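Local structure of putative ribosomal N-acetyltransferase YdaF (Bacillus subtilis, 1NSL) at residues F151-K156 / V171-L176. The protein is probably an N-acetyltransferase of the GNAT family that may acetylate the amino-terminal residues of ribosomal proteins. Residues are numbered along the deposited sequence; the frame is centred on the assembly and turned at random.
Sequences FLEEGK and VYYSLL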
# COMPACT_ATOMS: atom_id res chain seq x y z
N PHE C 151 3.91 -23.92 -33.43
CA PHE C 151 4.45 -24.36 -32.13
C PHE C 151 4.59 -25.90 -32.20
O PHE C 151 4.10 -26.52 -33.12
CB PHE C 151 3.43 -24.05 -31.00
CG PHE C 151 3.30 -22.57 -30.59
CD1 PHE C 151 3.14 -21.57 -31.53
CD2 PHE C 151 3.36 -22.22 -29.29
CE1 PHE C 151 3.06 -20.24 -31.16
CE2 PHE C 151 3.24 -20.87 -28.90
CZ PHE C 151 3.07 -19.89 -29.84
N LEU C 152 5.23 -26.52 -31.22
CA LEU C 152 5.29 -27.96 -31.17
C LEU C 152 4.65 -28.39 -29.85
O LEU C 152 4.83 -27.75 -28.83
CB LEU C 152 6.73 -28.44 -31.22
CG LEU C 152 7.66 -28.17 -32.46
CD1 LEU C 152 9.16 -28.59 -32.27
CD2 LEU C 152 7.16 -28.79 -33.79
N GLU C 153 3.87 -29.47 -29.88
CA GLU C 153 3.24 -30.06 -28.70
C GLU C 153 4.33 -30.61 -27.84
O GLU C 153 5.16 -31.37 -28.29
CB GLU C 153 2.39 -31.25 -29.12
CG GLU C 153 1.52 -31.80 -28.03
CD GLU C 153 0.41 -32.68 -28.57
OE1 GLU C 153 -0.18 -33.47 -27.78
OE2 GLU C 153 0.13 -32.56 -29.80
N GLU C 154 4.28 -30.28 -26.58
CA GLU C 154 5.45 -30.49 -25.72
C GLU C 154 5.20 -31.51 -24.64
O GLU C 154 6.18 -32.11 -24.14
CB GLU C 154 5.72 -29.18 -24.97
CG GLU C 154 6.87 -28.34 -25.46
CD GLU C 154 7.27 -27.37 -24.36
OE1 GLU C 154 6.37 -27.06 -23.52
OE2 GLU C 154 8.48 -26.98 -24.30
N GLY C 155 3.91 -31.61 -24.23
CA GLY C 155 3.42 -32.50 -23.19
C GLY C 155 1.97 -32.34 -22.70
O GLY C 155 1.12 -31.64 -23.28
N LYS C 156 1.62 -33.03 -21.63
CA LYS C 156 0.27 -32.83 -21.17
C LYS C 156 0.23 -32.56 -19.71
O LYS C 156 1.16 -32.91 -19.00
CB LYS C 156 -0.58 -34.04 -21.46
CG LYS C 156 -1.16 -33.97 -22.85
CD LYS C 156 -1.80 -35.27 -23.29
CE LYS C 156 -2.09 -35.22 -24.78
NZ LYS C 156 -2.84 -36.42 -25.34
N VAL C 171 -3.04 -29.79 -22.76
CA VAL C 171 -1.88 -30.09 -23.55
C VAL C 171 -1.03 -28.81 -23.77
O VAL C 171 -1.58 -27.74 -24.04
CB VAL C 171 -2.26 -30.62 -24.86
CG1 VAL C 171 -3.17 -29.66 -25.53
CG2 VAL C 171 -1.04 -30.80 -25.68
N TYR C 172 0.30 -28.89 -23.66
CA TYR C 172 1.14 -27.73 -23.81
C TYR C 172 1.71 -27.67 -25.21
O TYR C 172 1.93 -28.71 -25.79
CB TYR C 172 2.29 -27.85 -22.82
CG TYR C 172 1.84 -27.37 -21.53
CD1 TYR C 172 1.00 -28.12 -20.76
CD2 TYR C 172 2.12 -26.09 -21.12
CE1 TYR C 172 0.48 -27.62 -19.58
CE2 TYR C 172 1.62 -25.61 -19.95
CZ TYR C 172 0.80 -26.38 -19.19
OH TYR C 172 0.29 -25.90 -18.03
N TYR C 173 1.98 -26.45 -25.71
CA TYR C 173 2.65 -26.19 -26.98
C TYR C 173 3.71 -25.07 -26.81
O TYR C 173 3.47 -24.14 -26.07
CB TYR C 173 1.65 -25.69 -28.01
CG TYR C 173 0.62 -26.64 -28.59
CD1 TYR C 173 -0.64 -26.71 -28.05
CD2 TYR C 173 0.87 -27.38 -29.75
CE1 TYR C 173 -1.63 -27.50 -28.61
CE2 TYR C 173 -0.13 -28.20 -30.34
CZ TYR C 173 -1.39 -28.24 -29.75
OH TYR C 173 -2.41 -29.03 -30.25
N SER C 174 4.84 -25.10 -27.54
CA SER C 174 5.88 -24.08 -27.38
C SER C 174 6.66 -23.71 -28.65
O SER C 174 6.91 -24.54 -29.51
CB SER C 174 6.90 -24.51 -26.33
OG SER C 174 7.44 -25.72 -26.74
N LEU C 175 7.06 -22.46 -28.73
CA LEU C 175 7.75 -21.98 -29.87
C LEU C 175 9.10 -21.43 -29.40
O LEU C 175 9.18 -20.60 -28.50
CB LEU C 175 6.87 -20.94 -30.56
CG LEU C 175 7.51 -20.19 -31.74
CD1 LEU C 175 8.27 -21.11 -32.68
CD2 LEU C 175 6.48 -19.41 -32.49
N LEU C 176 10.19 -21.93 -29.99
CA LEU C 176 11.48 -21.44 -29.54
C LEU C 176 11.92 -20.36 -30.45
O LEU C 176 11.93 -20.56 -31.63
CB LEU C 176 12.48 -22.54 -29.49
CG LEU C 176 12.01 -23.73 -28.67
CD1 LEU C 176 13.16 -24.40 -28.02
CD2 LEU C 176 11.05 -23.31 -27.60
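The Phe151 ring lies beneath Leu175, whose CB stands over the ring centre, 3.7 Å from the centroid and only 2° off its normal. This is a CH-pi contact. The two side chains cross at about a right angle, and Leu175 CD2 reaches Phe151 CE1 at 3.8 Å. Phe151 CG is anti to its own carbonyl carbon (chi1 -74°), which brings CG to 3.9 Å from Leu175 CB. At the ring edge sits Tyr173 O, while Phe151 CB meets Tyr173 CB at 3.8 Å. An alanine at Phe151 would keep that last contact but would probably leave Leu175 CB and CD2 without the ring they pack on. On the Glu153 side, Tyr173 directs CD2 obliquely at Glu153 N, 3.7 Å away. Glu153 CG packs on Val171 CG2 at 3.6 Å; these side chains also cross at about a right angle. Ser174 points to the face it shares with Leu152 and Tyr172. The Glu154 CB points toward the partner strand instead. The Glu154 carboxylate forms a salt bridge with Arg130. Between the strands, Leu152 and Ser174 exchange two backbone hydrogen bonds. Further on, Tyr172 faces both Glu154 and Gly155, a beta bulge: Tyr172 O accepts from Glu154 N, and Tyr172 N donates to Gly155 O at 2.9 Å. The segments belong to the antiparallel hairpin 152-163/166-176 at one end of the chain's mixed sheet. Arg158 of a second subunit hydrogen-bonds Ser174 O. Strand 130-136 bonds to the far edge of 171-176 through Val131, Ile133 and Ala135. Helix 140-149 packs on Phe151 and Tyr173 through Pro146, and its Arg143 hydrogen-bonds Tyr173 OH. Helix 110-124 adds Ile119 against Phe151 and Phe123 against Leu175.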